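Local coordinates for sphingomyelinase C (Streptomyces griseocarneus, PDB 7CNE), which belongs to the endonuclease/exonuclease/phosphatase family and has its DNase I-like fold, in which two mixed beta sheets pack face to face between outer helices, at residues G45-V50 / L105-I110; P8-L13 / Q188-G193; Y15-M20 / V49-A54. All coordinates share one frame; numbering follows the deposited sequence.

Interaction 1. Residues G45-V50 / L105-I110; sequences GNDVVV and LSKWPI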
loop_
_atom_site.group_PDB
_atom_site.type_symbol
_atom_site.label_atom_id
_atom_site.label_comp_id
_atom_site.label_asym_id
_atom_site.label_seq_id
_atom_site.Cartn_x
_atom_site.Cartn_y
_atom_site.Cartn_z
ATOM N N GLY A 45 -15.913 -2.222 6.342
ATOM C CA GLY A 45 -16.827 -2.232 5.222
ATOM C C GLY A 45 -16.173 -2.363 3.870
ATOM O O GLY A 45 -16.829 -2.117 2.854
ATOM N N ASN A 46 -14.903 -2.738 3.821
ATOM C CA ASN A 46 -14.245 -2.940 2.544
ATOM C C ASN A 46 -14.326 -4.399 2.117
ATOM O O ASN A 46 -14.624 -5.293 2.908
ATOM C CB ASN A 46 -12.786 -2.486 2.625
ATOM C CG ASN A 46 -12.672 -1.052 3.066
ATOM O OD1 ASN A 46 -13.116 -0.147 2.361
ATOM N ND2 ASN A 46 -12.104 -0.833 4.244
ATOM N N ASP A 47 -14.023 -4.637 0.841
ATOM C CA ASP A 47 -13.832 -5.994 0.348
ATOM C C ASP A 47 -12.369 -6.430 0.399
ATOM O O ASP A 47 -12.076 -7.603 0.668
ATOM C CB ASP A 47 -14.353 -6.084 -1.080
ATOM C CG ASP A 47 -15.847 -5.935 -1.134
ATOM O OD1 ASP A 47 -16.515 -6.872 -0.664
ATOM O OD2 ASP A 47 -16.336 -4.884 -1.602
ATOM N N VAL A 48 -11.454 -5.513 0.118
ATOM C CA VAL A 48 -10.018 -5.793 0.099
ATOM C C VAL A 48 -9.326 -4.645 0.809
ATOM O O VAL A 48 -9.720 -3.483 0.650
ATOM C CB VAL A 48 -9.483 -5.951 -1.346
ATOM C CG1 VAL A 48 -7.987 -6.262 -1.354
ATOM C CG2 VAL A 48 -10.271 -7.028 -2.108
ATOM N N VAL A 49 -8.307 -4.972 1.611
ATOM C CA VAL A 49 -7.467 -3.987 2.287
ATOM C C VAL A 49 -6.018 -4.286 1.925
ATOM O O VAL A 49 -5.561 -5.429 2.066
ATOM C CB VAL A 49 -7.662 -4.001 3.822
ATOM C CG1 VAL A 49 -6.714 -2.986 4.499
ATOM C CG2 VAL A 49 -9.122 -3.697 4.192
ATOM N N VAL A 50 -5.306 -3.272 1.436
ATOM C CA VAL A 50 -3.879 -3.366 1.138
ATOM C C VAL A 50 -3.150 -2.395 2.061
ATOM O O VAL A 50 -3.405 -1.181 2.026
ATOM C CB VAL A 50 -3.568 -3.060 -0.340
ATOM C CG1 VAL A 50 -2.080 -3.259 -0.619
ATOM C CG2 VAL A 50 -4.386 -3.961 -1.266
ATOM N N LEU A 105 -5.393 -8.128 2.715
ATOM C CA LEU A 105 -6.455 -8.756 3.493
ATOM C C LEU A 105 -7.742 -8.729 2.680
ATOM O O LEU A 105 -8.033 -7.743 1.985
ATOM C CB LEU A 105 -6.682 -8.027 4.838
ATOM C CG LEU A 105 -5.458 -7.381 5.506
ATOM C CD1 LEU A 105 -5.835 -6.552 6.763
ATOM C CD2 LEU A 105 -4.410 -8.427 5.855
ATOM N N SER A 106 -8.530 -9.790 2.783
ATOM C CA SER A 106 -9.664 -9.943 1.888
ATOM C C SER A 106 -10.836 -10.588 2.606
ATOM O O SER A 106 -10.663 -11.573 3.327
ATOM C CB SER A 106 -9.267 -10.786 0.668
ATOM O OG SER A 106 -10.372 -10.988 -0.180
ATOM N N LYS A 107 -12.021 -10.018 2.389
ATOM C CA LYS A 107 -13.276 -10.649 2.778
ATOM C C LYS A 107 -13.543 -11.916 1.970
ATOM O O LYS A 107 -14.211 -12.838 2.456
ATOM C CB LYS A 107 -14.403 -9.618 2.604
ATOM C CG LYS A 107 -15.805 -10.162 2.644
ATOM C CD LYS A 107 -16.818 -9.044 2.477
ATOM C CE LYS A 107 -18.224 -9.599 2.567
ATOM N NZ LYS A 107 -19.214 -8.511 2.400
ATOM N N TRP A 108 -13.011 -11.994 0.751
ATOM C CA TRP A 108 -13.256 -13.015 -0.258
ATOM C C TRP A 108 -12.110 -14.019 -0.319
ATOM O O TRP A 108 -10.948 -13.640 -0.151
ATOM C CB TRP A 108 -13.448 -12.354 -1.625
ATOM C CG TRP A 108 -14.550 -11.333 -1.548
ATOM C CD1 TRP A 108 -14.425 -9.989 -1.319
ATOM C CD2 TRP A 108 -15.950 -11.592 -1.651
ATOM N NE1 TRP A 108 -15.674 -9.396 -1.275
ATOM C CE2 TRP A 108 -16.622 -10.360 -1.484
ATOM C CE3 TRP A 108 -16.708 -12.749 -1.875
ATOM C CZ2 TRP A 108 -18.016 -10.254 -1.540
ATOM C CZ3 TRP A 108 -18.095 -12.636 -1.929
ATOM C CH2 TRP A 108 -18.728 -11.402 -1.762
ATOM N N PRO A 109 -12.442 -15.293 -0.544
ATOM C CA PRO A 109 -11.421 -16.350 -0.532
ATOM C C PRO A 109 -10.281 -16.072 -1.498
ATOM O O PRO A 109 -10.489 -15.629 -2.632
ATOM C CB PRO A 109 -12.203 -17.601 -0.952
ATOM C CG PRO A 109 -13.616 -17.311 -0.504
ATOM C CD PRO A 109 -13.797 -15.832 -0.764
ATOM N N ILE A 110 -9.067 -16.373 -1.044
ATOM C CA ILE A 110 -7.873 -16.230 -1.869
ATOM C C ILE A 110 -7.639 -17.544 -2.602
ATOM O O ILE A 110 -7.497 -18.598 -1.975
ATOM C CB ILE A 110 -6.649 -15.843 -1.027
ATOM C CG1 ILE A 110 -6.769 -14.393 -0.547
ATOM C CG2 ILE A 110 -5.384 -16.039 -1.841
ATOM C CD1 ILE A 110 -5.690 -13.977 0.478
HETATM O O HOH W 1 -18.979 -6.973 0.381
#

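Interaction 2. Residues P8-L13 / Q188-G193; sequences PSLKVL and QVMLAG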
loop_
_atom_site.group_PDB
_atom_site.type_symbol
_atom_site.label_atom_id
_atom_site.label_comp_id
_atom_site.label_asym_id
_atom_site.label_seq_id
_atom_site.Cartn_x
_atom_site.Cartn_y
_atom_site.Cartn_z
ATOM N N PRO A 8 -17.707 -8.080 -10.763
ATOM C CA PRO A 8 -18.166 -7.752 -9.406
ATOM C C PRO A 8 -17.538 -6.461 -8.890
ATOM O O PRO A 8 -16.337 -6.217 -9.041
ATOM C CB PRO A 8 -17.742 -8.974 -8.579
ATOM C CG PRO A 8 -16.623 -9.602 -9.381
ATOM C CD PRO A 8 -16.990 -9.364 -10.816
ATOM N N SER A 9 -18.375 -5.631 -8.279
ATOM C CA SER A 9 -18.000 -4.284 -7.861
ATOM C C SER A 9 -17.473 -4.332 -6.426
ATOM O O SER A 9 -18.234 -4.595 -5.488
ATOM C CB SER A 9 -19.203 -3.359 -7.978
ATOM O OG SER A 9 -18.849 -2.026 -7.706
ATOM N N LEU A 10 -16.183 -4.068 -6.253
ATOM C CA LEU A 10 -15.503 -4.225 -4.975
ATOM C C LEU A 10 -15.066 -2.878 -4.406
ATOM O O LEU A 10 -14.742 -1.945 -5.147
ATOM C CB LEU A 10 -14.260 -5.129 -5.107
ATOM C CG LEU A 10 -14.411 -6.619 -5.435
ATOM C CD1 LEU A 10 -13.087 -7.346 -5.164
ATOM C CD2 LEU A 10 -15.534 -7.240 -4.622
ATOM N N LYS A 11 -15.033 -2.807 -3.077
ATOM C CA LYS A 11 -14.534 -1.653 -2.337
ATOM C C LYS A 11 -13.129 -1.971 -1.843
ATOM O O LYS A 11 -12.939 -2.956 -1.124
ATOM C CB LYS A 11 -15.449 -1.361 -1.150
ATOM C CG LYS A 11 -15.564 0.088 -0.739
ATOM C CD LYS A 11 -16.981 0.334 -0.216
ATOM C CE LYS A 11 -17.252 1.810 -0.042
ATOM N NZ LYS A 11 -17.325 2.206 1.400
ATOM N N VAL A 12 -12.147 -1.147 -2.207
ATOM C CA VAL A 12 -10.748 -1.472 -1.915
ATOM C C VAL A 12 -10.098 -0.327 -1.152
ATOM O O VAL A 12 -10.110 0.822 -1.616
ATOM C CB VAL A 12 -9.954 -1.789 -3.193
ATOM C CG1 VAL A 12 -8.497 -2.121 -2.837
ATOM C CG2 VAL A 12 -10.622 -2.964 -3.945
ATOM N N LEU A 13 -9.532 -0.642 0.013
ATOM C CA LEU A 13 -8.779 0.317 0.819
ATOM C C LEU A 13 -7.284 0.115 0.611
ATOM O O LEU A 13 -6.794 -1.016 0.646
ATOM C CB LEU A 13 -9.116 0.163 2.307
ATOM C CG LEU A 13 -8.171 0.795 3.332
ATOM C CD1 LEU A 13 -8.286 2.332 3.331
ATOM C CD2 LEU A 13 -8.448 0.239 4.732
ATOM N N GLN A 188 -11.145 -8.695 -13.647
ATOM C CA GLN A 188 -10.589 -7.429 -13.172
ATOM C C GLN A 188 -9.173 -7.603 -12.642
ATOM O O GLN A 188 -8.854 -8.597 -11.984
ATOM C CB GLN A 188 -11.427 -6.841 -12.040
ATOM C CG GLN A 188 -12.790 -6.375 -12.377
ATOM C CD GLN A 188 -13.550 -6.049 -11.113
ATOM O OE1 GLN A 188 -13.289 -5.035 -10.460
ATOM N NE2 GLN A 188 -14.456 -6.932 -10.732
ATOM N N VAL A 189 -8.342 -6.593 -12.880
ATOM C CA VAL A 189 -6.972 -6.550 -12.379
ATOM C C VAL A 189 -6.742 -5.154 -11.816
ATOM O O VAL A 189 -6.754 -4.176 -12.566
ATOM C CB VAL A 189 -5.930 -6.862 -13.457
ATOM C CG1 VAL A 189 -4.545 -6.963 -12.797
ATOM C CG2 VAL A 189 -6.301 -8.142 -14.218
ATOM N N MET A 190 -6.544 -5.060 -10.503
ATOM C CA MET A 190 -6.324 -3.790 -9.827
ATOM C C MET A 190 -4.919 -3.731 -9.236
ATOM O O MET A 190 -4.404 -4.729 -8.724
ATOM C CB MET A 190 -7.346 -3.572 -8.709
ATOM C CG MET A 190 -8.750 -3.263 -9.204
ATOM S SD MET A 190 -9.926 -3.139 -7.830
ATOM C CE MET A 190 -10.326 -4.872 -7.588
ATOM N N LEU A 191 -4.307 -2.552 -9.301
ATOM C CA LEU A 191 -3.060 -2.257 -8.600
ATOM C C LEU A 191 -3.391 -1.304 -7.461
ATOM O O LEU A 191 -3.984 -0.246 -7.694
ATOM C CB LEU A 191 -2.029 -1.636 -9.543
ATOM C CG LEU A 191 -0.758 -1.073 -8.882
ATOM C CD1 LEU A 191 0.088 -2.197 -8.301
ATOM C CD2 LEU A 191 0.045 -0.279 -9.879
ATOM N N ALA A 192 -3.035 -1.682 -6.235
ATOM C CA ALA A 192 -3.377 -0.890 -5.060
ATOM C C ALA A 192 -2.116 -0.674 -4.244
ATOM O O ALA A 192 -1.386 -1.631 -3.974
ATOM C CB ALA A 192 -4.445 -1.591 -4.205
ATOM N N GLY A 193 -1.848 0.564 -3.856
ATOM C CA GLY A 193 -0.704 0.768 -2.997
ATOM C C GLY A 193 -0.336 2.223 -2.831
ATOM O O GLY A 193 -0.954 3.132 -3.399
HETATM O O HOH W 2 -14.165 -3.788 -8.344
#

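Interaction 3. Residues Y15-M20 / V49-A54; sequences YNTFLM and VVLQEA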
loop_
_atom_site.group_PDB
_atom_site.type_symbol
_atom_site.label_atom_id
_atom_site.label_comp_id
_atom_site.label_asym_id
_atom_site.label_seq_id
_atom_site.Cartn_x
_atom_site.Cartn_y
_atom_site.Cartn_z
ATOM N N TYR A 15 -3.786 1.707 2.477
ATOM C CA TYR A 15 -3.421 2.498 3.652
ATOM C C TYR A 15 -1.984 2.221 4.061
ATOM O O TYR A 15 -1.624 1.078 4.365
ATOM C CB TYR A 15 -4.358 2.196 4.821
ATOM C CG TYR A 15 -4.164 3.109 6.014
ATOM C CD1 TYR A 15 -4.117 4.495 5.862
ATOM C CD2 TYR A 15 -4.031 2.582 7.299
ATOM C CE1 TYR A 15 -3.963 5.339 6.972
ATOM C CE2 TYR A 15 -3.875 3.402 8.398
ATOM C CZ TYR A 15 -3.839 4.775 8.240
ATOM O OH TYR A 15 -3.686 5.568 9.363
ATOM N N ASN A 16 -1.173 3.272 4.098
ATOM C CA ASN A 16 0.194 3.182 4.601
ATOM C C ASN A 16 0.141 3.373 6.114
ATOM O O ASN A 16 -0.175 4.464 6.590
ATOM C CB ASN A 16 1.075 4.232 3.929
ATOM C CG ASN A 16 2.538 4.148 4.362
ATOM O OD1 ASN A 16 2.839 3.918 5.534
ATOM N ND2 ASN A 16 3.457 4.357 3.411
ATOM N N THR A 17 0.481 2.320 6.865
ATOM C CA THR A 17 0.268 2.273 8.310
ATOM C C THR A 17 1.391 2.885 9.136
ATOM O O THR A 17 1.197 3.080 10.337
ATOM C CB THR A 17 0.086 0.832 8.786
ATOM O OG1 THR A 17 1.309 0.110 8.576
ATOM C CG2 THR A 17 -1.066 0.149 8.049
ATOM N N PHE A 18 2.561 3.145 8.553
ATOM C CA PHE A 18 3.699 3.701 9.292
ATOM C C PHE A 18 3.975 2.912 10.580
ATOM O O PHE A 18 4.086 3.467 11.679
ATOM C CB PHE A 18 3.473 5.187 9.592
ATOM C CG PHE A 18 4.673 5.881 10.176
ATOM C CD1 PHE A 18 5.905 5.804 9.546
ATOM C CD2 PHE A 18 4.567 6.607 11.354
ATOM C CE1 PHE A 18 7.015 6.445 10.077
ATOM C CE2 PHE A 18 5.676 7.257 11.891
ATOM C CZ PHE A 18 6.899 7.169 11.255
ATOM N N LEU A 19 4.069 1.591 10.443
ATOM C CA LEU A 19 4.369 0.731 11.589
ATOM C C LEU A 19 5.813 0.246 11.493
ATOM O O LEU A 19 6.102 -0.918 11.196
ATOM C CB LEU A 19 3.390 -0.435 11.658
ATOM C CG LEU A 19 1.945 -0.060 11.984
ATOM C CD1 LEU A 19 1.069 -1.304 11.845
ATOM C CD2 LEU A 19 1.841 0.554 13.382
ATOM N N MET A 20 6.728 1.181 11.753
ATOM C CA MET A 20 8.141 0.849 11.747
ATOM C C MET A 20 8.452 -0.119 12.883
ATOM O O MET A 20 7.735 -0.194 13.889
ATOM C CB MET A 20 8.991 2.112 11.875
ATOM C CG MET A 20 8.706 3.145 10.783
ATOM S SD MET A 20 10.144 4.085 10.207
ATOM C CE MET A 20 10.836 2.933 9.024
ATOM N N VAL A 49 -8.307 -4.972 1.611
ATOM C CA VAL A 49 -7.467 -3.987 2.287
ATOM C C VAL A 49 -6.018 -4.286 1.925
ATOM O O VAL A 49 -5.561 -5.429 2.066
ATOM C CB VAL A 49 -7.662 -4.001 3.822
ATOM C CG1 VAL A 49 -6.714 -2.986 4.499
ATOM C CG2 VAL A 49 -9.122 -3.697 4.192
ATOM N N VAL A 50 -5.306 -3.272 1.436
ATOM C CA VAL A 50 -3.879 -3.366 1.138
ATOM C C VAL A 50 -3.150 -2.395 2.061
ATOM O O VAL A 50 -3.405 -1.181 2.026
ATOM C CB VAL A 50 -3.568 -3.060 -0.340
ATOM C CG1 VAL A 50 -2.080 -3.259 -0.619
ATOM C CG2 VAL A 50 -4.386 -3.961 -1.266
ATOM N N LEU A 51 -2.241 -2.926 2.875
ATOM C CA LEU A 51 -1.477 -2.138 3.825
ATOM C C LEU A 51 -0.028 -2.019 3.378
ATOM O O LEU A 51 0.537 -2.957 2.811
ATOM C CB LEU A 51 -1.515 -2.771 5.218
ATOM C CG LEU A 51 -2.916 -2.979 5.801
ATOM C CD1 LEU A 51 -2.786 -3.648 7.172
ATOM C CD2 LEU A 51 -3.625 -1.634 5.912
ATOM N N GLN A 52 0.579 -0.869 3.676
ATOM C CA GLN A 52 2.013 -0.685 3.517
ATOM C C GLN A 52 2.633 -0.352 4.869
ATOM O O GLN A 52 1.935 0.015 5.817
ATOM C CB GLN A 52 2.344 0.431 2.518
ATOM C CG GLN A 52 1.739 0.240 1.136
ATOM C CD GLN A 52 0.298 0.723 1.075
ATOM O OE1 GLN A 52 -0.048 1.752 1.670
ATOM N NE2 GLN A 52 -0.545 -0.011 0.356
ATOM N N GLU A 53 3.959 -0.493 4.923
ATOM C CA GLU A 53 4.800 -0.175 6.084
ATOM C C GLU A 53 4.377 -0.936 7.342
ATOM O O GLU A 53 4.562 -0.464 8.467
ATOM C CB GLU A 53 4.855 1.340 6.326
ATOM C CG GLU A 53 5.471 2.064 5.125
ATOM C CD GLU A 53 5.932 3.485 5.424
ATOM O OE1 GLU A 53 6.069 3.849 6.612
ATOM O OE2 GLU A 53 6.155 4.245 4.457
ATOM N N ALA A 54 3.831 -2.137 7.162
ATOM C CA ALA A 54 3.537 -3.027 8.285
ATOM C C ALA A 54 4.807 -3.797 8.665
ATOM O O ALA A 54 4.896 -5.019 8.552
ATOM C CB ALA A 54 2.389 -3.963 7.923
#

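Interaction 1. Residues G45-V50 / L105-I110
The carboxylate of D47 runs alongside the indole of W108, both side chains heading in one direction, just beyond an antiparallel pair of strands in one sheet of the DNase I-like sandwich. The D47 side chain, traced outward, shows how a strand pair can be tied at its end. Its CB lies in the plane of the indole at the ring edge, 3.6 Å from W108 NE1. CG is anti to the carbonyl carbon (chi1 -68°), which puts it 3.5 Å from W108 NE1. At the tip, OD1 accepts a nearly straight hydrogen bond of 2.7 Å from W108 NE1. The acceptor lies in the ring plane, whereas the indole N-H comes to the carboxylate from above its plane, 35° out. A water also donates to OD1 and accepts from K107 NZ, linking two opposite charges that stand too far apart for a salt bridge. The other oxygen, OD2, takes the backbone N of K11, in the segment leading into strand 12-19, so both oxygens are engaged.

The backbone of D47 joins in, its O accepting from K107 N at 3.0 Å. Further along, V49 and L105 form a hydrogen-bonded antiparallel pair, with V49 N to L105 O and L105 N to V49 O both 2.8 Å. V48 and S106, the adjoining non-hydrogen-bonded pair, turn to the face covered by L137 of strand 131-139; V49 and L105 turn to the other, against Y71. Where 105-110 leaves the strand, S106 OG donates to W108 O over 2.7 Å, in the plane of that carbonyl, at one lone pair.

Interaction 2. Residues P8-L13 / Q188-G193
P8 O receives the side-chain amide of Q188 in a short hydrogen bond, 2.6 Å from NE2 and bent to 151° at the hydrogen. The acceptor is slightly tilted from the amide plane of Q188, and the donor is likewise slightly tilted from the carbonyl plane of P8. The two side chains pass one another in opposite senses, and NE2 also lies beside the pyrrolidine ring, 3.5 Å from P8 CD. The other end of the amide is occupied as well: a water donates to Q188 OE1 and accepts from L10 N at 2.9 Å. The amide thus has one direct and one water-mediated link to the same short piece of backbone, which would hold it in one rotation.

Farther in, the contact becomes apolar. V12 and M190 meet tip to tip, V12 CG2 lying 4.0 Å from the sulfur SD. The thioether chain bends at its last torsion (chi3 -84°), which places CE 4.1 Å from the same V12 CG2 and 4.4 Å from L10 CD1. V12 CG1 then meets A192 CB at 4.3 Å.

End to end, 8-12 and 188-192 run in nearly the same direction, 3° apart, yet no backbone bonds link the segments: side chains, and no backbone ladder, join them. This is the face-to-face packing of a beta sandwich. Strand 188-192 sits between strands 142-150 and 247-251, whose V144 and V249 add to the same interface, while V12 opposite belongs to strand 12-19, flanked by strands 48-54 and 293-297.

Interaction 3. Residues Y15-M20 / V49-A54
F18 and E53, whose alpha carbons are register partners, both have positive phi, in the left-handed helical region (50° and 57°), an uncommon choice near the ends of two paired parallel strands. The carboxylate comes to the rim of the phenyl ring, E53 OE1 lying in the ring plane 3.5 Å from F18 CD1. E53 OE2 is held by N16 ND2 at 2.9 Å; the donor stands well above the carboxylate plane, although the acceptor is almost exactly in the amide plane of N16. That same ND2 has a second acceptor in D194 OD2. On the far branch of the amide, N16 OD1 accepts from F18 N at 3.1 Å, closing an Asx turn, so both ends of this buried group are used and its orientation is set.

Ahead of these two residues the pairing is regular, with Y15 N bonded to V50 O and Q52 N to Y15 O. Q52 O then takes two donors from one residue, T17 N at 2.9 Å and T17 OG1 at 2.8 Å; a chi1 of 65° turns OG1 back toward the main chain, where it meets the same oxygen as T17 N. Past it, L19 N reaches E53 O over 2.9 Å. Nearby, T17 CG2 and L51 CD2 touch at 3.8 Å where their side chains cross at about a right angle.

A bound succinic acid, probably from the crystallisation liquor, lies about 4 Å from the E53 side chain; such molecules often mark pockets. H150 of strand 142-150 packs on N16, Q52 and E53, whereas helix 30-39, the connection of this beta-alpha-beta unit, covers Y15, T17 and L19.

Overall arrangement
Strand 12-19 and strand 48-54, neighbours in one sheet, carry all three interactions. Interactions 1 and 3 share V49 and V50, and their centres are about 15 Å apart; interaction 1 lies near the start of strand 48-54 and interaction 3 at its end. Interaction 2, about 9 Å from the centre of interaction 1 and 17 Å from that of interaction 3, reaches across to the second sheet. In sequence, its segments enclose the other two. Together they illustrate the two kinds of contact that build a sandwich: backbone pairing within a sheet, side-chain packing between sheets. Interaction 3 lies at the other end of these strands, beside the bound succinic acid.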